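Local coordinates for fimbriae-associated protein FAP1 (Streptococcus parasanguinis, PDB 2X12) that probably mediates adhesion of the bacterium as part of serine-rich, cell-wall-anchored fimbriae, which are tied to biofilm formation and whose adhesion is modulated by pH, at residues P230-V243 with S251-K263. Residues are numbered along the deposited sequence; the frame is centred on the assembly and turned at random.
Sequences PTNVLIDGAATNPV and SKGIEYVSKGTTK
The ring of Y256 lies between V233 CG2, a CH-pi contact 4.1 Å from the centroid over one face, and I254 CG2 of its own strand, offset toward the rim on the opposite face. T240 OG1 sits at the ring edge near its plane; P230 CG meets Y256 OH at 3.5 Å, obliquely, and P242 CB approaches Y256 CE1 obliquely from the I254 side. V233 leans on one face with both methyls: CG2 over the ring, and V233 CG1, anti to the backbone N (chi1 178°), 3.6 Å from Y256 CB. Strand 240-243 pairs antiparallel with strand 254-258. N241 and V257 exchange backbone hydrogen bonds, V257 N to N241 O at 2.8 Å nearly straight (175°), the reverse one bent (138°); V243 and E255 also form a hydrogen-bonded pair. V243 and V257 share the sheet face turned from Y256, their CG2 atoms 4.3 Å apart; F301 also touches V257 there. The extended K259 crosses N241 at about a right angle, K259 CE lying 3.5 Å from N241 OD1, an aliphatic contact and not an ammonium hydrogen bond. T240 OG1 donates to V233 O at 3.0 Å from above the carbonyl plane, bridging strands 233-235 and 240-243. Strand 233-235, of the five-stranded sheet, thus meets 254-258, of the larger one, through apolar contacts of V233 and I235: directional bonding lies mostly within the sheet, dispersion between the layers.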
loop_
_atom_site.group_PDB
_atom_site.type_symbol
_atom_site.label_atom_id
_atom_site.label_comp_id
_atom_site.label_asym_id
_atom_site.label_seq_id
_atom_site.Cartn_x
_atom_site.Cartn_y
_atom_site.Cartn_z
ATOM N N PRO A 230 0.585 -8.175 -9.564
ATOM C CA PRO A 230 -0.567 -8.620 -8.796
ATOM C C PRO A 230 -1.798 -8.902 -9.650
ATOM O O PRO A 230 -1.987 -8.301 -10.724
ATOM C CB PRO A 230 -0.831 -7.443 -7.864
ATOM C CG PRO A 230 -0.408 -6.269 -8.616
ATOM C CD PRO A 230 0.760 -6.713 -9.470
ATOM N N THR A 231 -2.641 -9.798 -9.158
ATOM C CA THR A 231 -3.862 -10.146 -9.851
ATOM C C THR A 231 -5.051 -9.915 -8.936
ATOM O O THR A 231 -4.903 -9.737 -7.728
ATOM C CB THR A 231 -3.834 -11.613 -10.334
ATOM O OG1 THR A 231 -3.754 -12.510 -9.203
ATOM C CG2 THR A 231 -2.620 -11.848 -11.289
ATOM N N ASN A 232 -6.233 -9.888 -9.541
ATOM C CA ASN A 232 -7.479 -9.807 -8.808
ATOM C C ASN A 232 -7.451 -8.662 -7.788
ATOM O O ASN A 232 -7.828 -8.833 -6.623
ATOM C CB ASN A 232 -7.707 -11.176 -8.142
ATOM C CG ASN A 232 -9.112 -11.334 -7.572
ATOM O OD1 ASN A 232 -10.074 -10.734 -8.068
ATOM N ND2 ASN A 232 -9.234 -12.137 -6.518
ATOM N N VAL A 233 -6.989 -7.497 -8.222
ATOM C CA VAL A 233 -6.859 -6.375 -7.302
ATOM C C VAL A 233 -8.216 -5.747 -7.089
ATOM O O VAL A 233 -8.846 -5.264 -8.054
ATOM C CB VAL A 233 -5.946 -5.300 -7.848
ATOM C CG1 VAL A 233 -5.894 -4.167 -6.903
ATOM C CG2 VAL A 233 -4.555 -5.853 -8.082
ATOM N N LEU A 234 -8.677 -5.751 -5.842
ATOM C CA LEU A 234 -10.021 -5.276 -5.545
ATOM C C LEU A 234 -9.988 -4.207 -4.495
ATOM O O LEU A 234 -9.088 -4.160 -3.714
ATOM C CB LEU A 234 -10.894 -6.432 -5.056
ATOM C CG LEU A 234 -11.092 -7.660 -5.973
ATOM C CD1 LEU A 234 -12.099 -8.560 -5.289
ATOM C CD2 LEU A 234 -11.494 -7.333 -7.440
ATOM N N ILE A 235 -10.976 -3.341 -4.469
ATOM C CA ILE A 235 -11.183 -2.442 -3.334
ATOM C C ILE A 235 -12.621 -2.522 -2.901
ATOM O O ILE A 235 -13.520 -2.411 -3.748
ATOM C CB ILE A 235 -10.921 -0.999 -3.747
ATOM C CG1 ILE A 235 -9.477 -0.860 -4.235
ATOM C CG2 ILE A 235 -11.199 -0.053 -2.587
ATOM C CD1 ILE A 235 -9.046 0.555 -4.412
ATOM N N ASP A 236 -12.833 -2.682 -1.594
ATOM C CA ASP A 236 -14.183 -2.950 -1.054
ATOM C C ASP A 236 -14.888 -4.062 -1.835
ATOM O O ASP A 236 -16.088 -3.988 -2.065
ATOM C CB ASP A 236 -15.029 -1.666 -1.055
ATOM C CG ASP A 236 -14.312 -0.512 -0.343
ATOM O OD1 ASP A 236 -13.767 -0.783 0.751
ATOM O OD2 ASP A 236 -14.270 0.637 -0.864
ATOM N N GLY A 237 -14.122 -5.058 -2.279
ATOM C CA GLY A 237 -14.661 -6.159 -3.070
ATOM C C GLY A 237 -15.035 -5.842 -4.499
ATOM O O GLY A 237 -15.556 -6.736 -5.193
ATOM N N ALA A 238 -14.815 -4.594 -4.934
ATOM C CA ALA A 238 -15.205 -4.176 -6.271
ATOM C C ALA A 238 -13.944 -4.113 -7.126
ATOM O O ALA A 238 -12.838 -4.098 -6.596
ATOM C CB ALA A 238 -15.912 -2.866 -6.221
ATOM N N ALA A 239 -14.099 -4.090 -8.450
ATOM C CA ALA A 239 -12.936 -4.045 -9.363
ATOM C C ALA A 239 -12.232 -2.653 -9.412
ATOM O O ALA A 239 -12.686 -1.692 -8.764
ATOM C CB ALA A 239 -13.323 -4.558 -10.778
ATOM N N THR A 240 -11.125 -2.616 -10.165
ATOM C CA THR A 240 -10.251 -1.475 -10.321
ATOM C C THR A 240 -9.751 -1.231 -11.780
ATOM O O THR A 240 -9.580 -2.161 -12.550
ATOM C CB THR A 240 -8.998 -1.699 -9.470
ATOM O OG1 THR A 240 -8.350 -2.923 -9.863
ATOM C CG2 THR A 240 -9.379 -1.787 -8.008
ATOM N N ASN A 241 -9.490 0.026 -12.149
ATOM C CA ASN A 241 -8.763 0.337 -13.392
ATOM C C ASN A 241 -7.316 0.592 -13.072
ATOM O O ASN A 241 -7.004 1.211 -12.046
ATOM C CB ASN A 241 -9.311 1.583 -14.074
ATOM C CG ASN A 241 -10.746 1.406 -14.518
ATOM O OD1 ASN A 241 -11.087 0.443 -15.249
ATOM N ND2 ASN A 241 -11.607 2.300 -14.065
ATOM N N PRO A 242 -6.413 0.098 -13.921
ATOM C CA PRO A 242 -5.014 0.357 -13.715
ATOM C C PRO A 242 -4.630 1.721 -14.306
ATOM O O PRO A 242 -5.097 2.089 -15.377
ATOM C CB PRO A 242 -4.347 -0.793 -14.462
ATOM C CG PRO A 242 -5.234 -1.084 -15.513
ATOM C CD PRO A 242 -6.614 -0.844 -15.017
ATOM N N VAL A 243 -3.813 2.477 -13.589
ATOM C CA VAL A 243 -3.195 3.652 -14.145
ATOM C C VAL A 243 -1.731 3.392 -14.120
ATOM O O VAL A 243 -1.235 3.019 -13.093
ATOM C CB VAL A 243 -3.457 4.874 -13.306
ATOM C CG1 VAL A 243 -2.645 6.004 -13.804
ATOM C CG2 VAL A 243 -4.939 5.244 -13.347
ATOM N N SER A 251 9.681 4.895 -12.069
ATOM C CA SER A 251 8.991 3.920 -11.231
ATOM C C SER A 251 8.271 2.911 -12.092
ATOM O O SER A 251 7.540 3.257 -12.976
ATOM C CB SER A 251 7.934 4.562 -10.349
ATOM O OG SER A 251 8.503 5.529 -9.486
ATOM N N LYS A 252 8.480 1.640 -11.823
ATOM C CA LYS A 252 7.766 0.576 -12.536
ATOM C C LYS A 252 6.589 0.327 -11.635
ATOM O O LYS A 252 6.460 0.997 -10.610
ATOM C CB LYS A 252 8.698 -0.635 -12.724
ATOM C CG LYS A 252 9.811 -0.306 -13.759
ATOM C CD LYS A 252 11.090 -1.104 -13.593
ATOM C CE LYS A 252 12.240 -0.352 -14.289
ATOM N NZ LYS A 252 13.333 -1.279 -14.729
ATOM N N GLY A 253 5.659 -0.542 -11.931
ATOM C CA GLY A 253 4.584 -0.592 -10.900
ATOM C C GLY A 253 3.473 0.402 -11.094
ATOM O O GLY A 253 3.660 1.409 -11.746
ATOM N N ILE A 254 2.299 0.066 -10.562
ATOM C CA ILE A 254 0.992 0.525 -11.109
ATOM C C ILE A 254 -0.052 0.930 -10.063
ATOM O O ILE A 254 -0.170 0.329 -8.985
ATOM C CB ILE A 254 0.338 -0.607 -11.918
ATOM C CG1 ILE A 254 1.355 -1.222 -12.893
ATOM C CG2 ILE A 254 -0.887 -0.117 -12.633
ATOM C CD1 ILE A 254 0.744 -2.049 -14.042
ATOM N N GLU A 255 -0.821 1.971 -10.369
ATOM C CA GLU A 255 -1.875 2.378 -9.430
ATOM C C GLU A 255 -3.121 1.637 -9.902
ATOM O O GLU A 255 -3.503 1.725 -11.051
ATOM C CB GLU A 255 -2.095 3.921 -9.325
ATOM C CG GLU A 255 -2.855 4.375 -7.998
ATOM C CD GLU A 255 -1.911 4.821 -6.875
ATOM O OE1 GLU A 255 -0.878 5.407 -7.311
ATOM O OE2 GLU A 255 -2.147 4.620 -5.606
ATOM N N TYR A 256 -3.714 0.872 -9.003
ATOM C CA TYR A 256 -4.993 0.261 -9.245
ATOM C C TYR A 256 -6.020 1.149 -8.560
ATOM O O TYR A 256 -5.950 1.374 -7.351
ATOM C CB TYR A 256 -4.959 -1.138 -8.670
ATOM C CG TYR A 256 -3.866 -1.946 -9.301
ATOM C CD1 TYR A 256 -4.101 -2.692 -10.443
ATOM C CD2 TYR A 256 -2.587 -1.887 -8.833
ATOM C CE1 TYR A 256 -3.118 -3.381 -11.072
ATOM C CE2 TYR A 256 -1.567 -2.594 -9.470
ATOM C CZ TYR A 256 -1.870 -3.343 -10.598
ATOM O OH TYR A 256 -0.936 -4.082 -11.261
ATOM N N VAL A 257 -6.911 1.738 -9.341
ATOM C CA VAL A 257 -7.821 2.736 -8.797
ATOM C C VAL A 257 -9.225 2.182 -8.830
ATOM O O VAL A 257 -9.544 1.386 -9.700
ATOM C CB VAL A 257 -7.781 4.007 -9.596
ATOM C CG1 VAL A 257 -8.871 4.911 -9.143
ATOM C CG2 VAL A 257 -6.459 4.655 -9.410
ATOM N N SER A 258 -10.068 2.576 -7.885
ATOM C CA SER A 258 -11.408 2.005 -7.852
ATOM C C SER A 258 -12.241 2.448 -9.062
ATOM O O SER A 258 -12.077 3.573 -9.607
ATOM C CB SER A 258 -12.138 2.396 -6.580
ATOM O OG SER A 258 -12.128 3.776 -6.421
ATOM N N LYS A 259 -13.114 1.546 -9.493
ATOM C CA LYS A 259 -13.990 1.831 -10.599
ATOM C C LYS A 259 -15.099 2.732 -10.120
ATOM O O LYS A 259 -15.557 3.619 -10.855
ATOM C CB LYS A 259 -14.572 0.546 -11.191
ATOM C CG LYS A 259 -13.633 -0.114 -12.211
ATOM C CD LYS A 259 -14.307 -1.016 -13.302
ATOM C CE LYS A 259 -13.231 -2.022 -13.887
ATOM N NZ LYS A 259 -13.717 -2.903 -15.001
ATOM N N GLY A 260 -15.527 2.516 -8.880
ATOM C CA GLY A 260 -16.584 3.330 -8.296
ATOM C C GLY A 260 -16.045 4.320 -7.275
ATOM O O GLY A 260 -14.914 4.174 -6.732
ATOM N N THR A 261 -16.874 5.316 -6.993
ATOM C CA THR A 261 -16.566 6.313 -5.976
ATOM C C THR A 261 -17.291 6.010 -4.653
ATOM O O THR A 261 -18.088 5.081 -4.522
ATOM C CB THR A 261 -16.982 7.716 -6.476
ATOM O OG1 THR A 261 -18.388 7.732 -6.824
ATOM C CG2 THR A 261 -16.168 8.107 -7.685
ATOM N N THR A 262 -17.019 6.835 -3.668
ATOM C CA THR A 262 -17.608 6.676 -2.357
ATOM C C THR A 262 -18.080 8.023 -1.900
ATOM O O THR A 262 -17.303 8.963 -1.893
ATOM C CB THR A 262 -16.541 6.166 -1.412
ATOM O OG1 THR A 262 -16.215 4.842 -1.818
ATOM C CG2 THR A 262 -17.020 6.147 -0.007
ATOM N N LYS A 263 -19.339 8.137 -1.504
ATOM C CA LYS A 263 -19.794 9.443 -1.059
ATOM C C LYS A 263 -19.020 9.757 0.175
ATOM O O LYS A 263 -19.127 9.069 1.164
ATOM C CB LYS A 263 -21.319 9.558 -0.803
ATOM C CG LYS A 263 -21.875 10.975 -1.218
ATOM C CD LYS A 263 -23.357 11.220 -0.880
ATOM C CE LYS A 263 -23.581 11.629 0.620
ATOM N NZ LYS A 263 -24.953 12.177 0.951
#